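Putative laminarinase (Phanerochaete chrysosporium, PDB 2W39) probably hydrolyses beta-1,3-linked glucans such as laminarin, and is seen with a glucose disaccharide bound in its cleft. Local coordinates at residues 127-132 with 166-171. Numbering follows the deposited sequence. Where two conformers were deposited one is given.
Sequences PNAMTL and GVQAPT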
loop_
_atom_site.group_PDB
_atom_site.type_symbol
_atom_site.label_atom_id
_atom_site.label_comp_id
_atom_site.label_asym_id
_atom_site.label_seq_id
_atom_site.Cartn_x
_atom_site.Cartn_y
_atom_site.Cartn_z
ATOM N N PRO A 127 4.803 -4.391 12.349
ATOM C CA PRO A 127 5.101 -4.758 10.970
ATOM C C PRO A 127 4.020 -4.350 9.972
ATOM O O PRO A 127 2.947 -3.857 10.327
ATOM C CB PRO A 127 5.175 -6.278 11.049
ATOM C CG PRO A 127 4.116 -6.618 12.042
ATOM C CD PRO A 127 4.189 -5.522 13.079
ATOM N N ASN A 128 4.328 -4.587 8.704
ATOM C CA ASN A 128 3.380 -4.392 7.622
ATOM C C ASN A 128 2.173 -5.307 7.800
ATOM O O ASN A 128 2.300 -6.425 8.296
ATOM C CB ASN A 128 4.051 -4.735 6.293
ATOM C CG ASN A 128 3.194 -4.357 5.112
ATOM O OD1 ASN A 128 2.787 -3.210 5.001
ATOM N ND2 ASN A 128 2.888 -5.322 4.248
ATOM N N ALA A 129 1.028 -4.811 7.356
ATOM C CA ALA A 129 -0.203 -5.602 7.305
ATOM C C ALA A 129 -0.616 -5.781 5.845
ATOM O O ALA A 129 -0.611 -4.813 5.078
ATOM C CB ALA A 129 -1.317 -4.915 8.089
ATOM N N MET A 130 -1.024 -7.002 5.499
ATOM C CA MET A 130 -1.530 -7.363 4.177
ATOM C C MET A 130 -2.931 -7.913 4.416
ATOM O O MET A 130 -3.111 -8.811 5.241
ATOM C CB MET A 130 -0.616 -8.403 3.544
ATOM C CG MET A 130 0.783 -7.805 3.279
ATOM S SD MET A 130 2.176 -8.913 3.603
ATOM C CE MET A 130 2.027 -9.097 5.396
ATOM N N THR A 131 -3.929 -7.355 3.728
ATOM C CA THR A 131 -5.324 -7.535 4.135
ATOM C C THR A 131 -6.222 -7.582 2.918
ATOM O O THR A 131 -6.038 -6.809 1.969
ATOM C CB THR A 131 -5.749 -6.346 5.022
ATOM O OG1 THR A 131 -4.802 -6.170 6.081
ATOM C CG2 THR A 131 -7.112 -6.553 5.629
ATOM N N LEU A 132 -7.229 -8.457 2.974
ATOM C CA LEU A 132 -8.312 -8.380 1.990
ATOM C C LEU A 132 -9.558 -7.798 2.628
ATOM O O LEU A 132 -9.866 -8.079 3.798
ATOM C CB LEU A 132 -8.692 -9.747 1.417
ATOM C CG LEU A 132 -7.566 -10.629 0.900
ATOM C CD1 LEU A 132 -8.142 -11.861 0.239
ATOM C CD2 LEU A 132 -6.635 -9.901 -0.057
ATOM N N GLY A 166 -6.670 -10.003 7.750
ATOM C CA GLY A 166 -5.305 -9.474 7.729
ATOM C C GLY A 166 -4.240 -10.482 8.100
ATOM O O GLY A 166 -4.508 -11.464 8.804
ATOM N N VAL A 167 -3.024 -10.192 7.656
ATOM C CA VAL A 167 -1.838 -10.947 7.998
ATOM C C VAL A 167 -0.748 -9.933 8.307
ATOM O O VAL A 167 -0.532 -8.989 7.537
ATOM C CB VAL A 167 -1.380 -11.849 6.826
ATOM C CG1 VAL A 167 -0.053 -12.558 7.149
ATOM C CG2 VAL A 167 -2.460 -12.881 6.481
ATOM N N GLN A 168 -0.055 -10.139 9.428
ATOM C CA GLN A 168 1.087 -9.310 9.819
ATOM C C GLN A 168 2.388 -9.936 9.316
ATOM O O GLN A 168 2.628 -11.127 9.541
ATOM C CB GLN A 168 1.144 -9.190 11.349
ATOM C CG GLN A 168 -0.104 -8.597 11.988
ATOM C CD GLN A 168 -0.119 -7.086 11.961
ATOM O OE1 GLN A 168 -0.969 -6.471 11.306
ATOM N NE2 GLN A 168 0.819 -6.470 12.684
ATOM N N ALA A 169 3.236 -9.148 8.652
ATOM C CA ALA A 169 4.555 -9.636 8.238
ATOM C C ALA A 169 5.400 -10.025 9.455
ATOM O O ALA A 169 5.221 -9.457 10.539
ATOM C CB ALA A 169 5.279 -8.607 7.415
ATOM N N PRO A 170 6.315 -10.997 9.293
ATOM C CA PRO A 170 7.060 -11.490 10.453
ATOM C C PRO A 170 8.222 -10.633 10.902
ATOM O O PRO A 170 8.744 -10.882 11.996
ATOM C CB PRO A 170 7.576 -12.851 9.971
ATOM C CG PRO A 170 7.704 -12.683 8.480
ATOM C CD PRO A 170 6.552 -11.821 8.092
ATOM N N THR A 171 8.676 -9.691 10.080
ATOM C CA THR A 171 9.854 -8.887 10.446
ATOM C C THR A 171 9.542 -7.406 10.573
ATOM O O THR A 171 8.682 -6.858 9.873
ATOM C CB THR A 171 11.037 -9.058 9.467
ATOM O OG1 THR A 171 10.683 -8.514 8.189
ATOM C CG2 THR A 171 11.460 -10.535 9.334
HETATM O O HOH W 1 1.328 -3.823 12.769
#
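With Met130 CG beside its own backbone N (chi1 -65°) and Gln168 CG likewise (chi1 -58°), two long side chains leave opposite faces of a strand pair, and each bends back onto the partner strand. They illustrate how a beta ladder sends successive side chains to alternate faces, here toward the core and toward the sugar-binding side. The Met130 chain, kinked again at chi3 (-66°), carries methyl CE to 3.3 Å from Val167 O and into apolar contact with Ala169 CB at 3.9 Å, on the Met130-Val167 face of the ladder. On the other face the side chains of Gln168 and Pro127 cross at about a right angle, with Gln168 NE2 3.4 Å from Pro127 CG, while OE1 touches Ala129 CB. A water accepts from Gln168 NE2 at 2.7 Å and donates to Pro127 O, tying this partly exposed end together.

Between the two faces runs an antiparallel ladder. Met130 and Val167 form a hydrogen-bonded pair: Met130 N gives a nearly straight bond to Val167 O, whereas Val167 N reaches Met130 O at 2.8 Å with a more bent N-H geometry. Beyond the strand ends, Ala169 N donates to Asn128 O at 2.9 Å, and the ring of Pro127, which follows a cis peptide, packs against Ala169, its CB 3.2 Å from Ala169 O. Asn128 turns its side-chain amide to the backbone of Ile118 and Glu120 on the neighbouring strand.

Met130 and Val167 face Ala229 of strand 229-232 in the opposing sheet, whereas Thr131 points to the concave side where the bound sugar lies, as in the GH16 beta-jelly-roll sandwich.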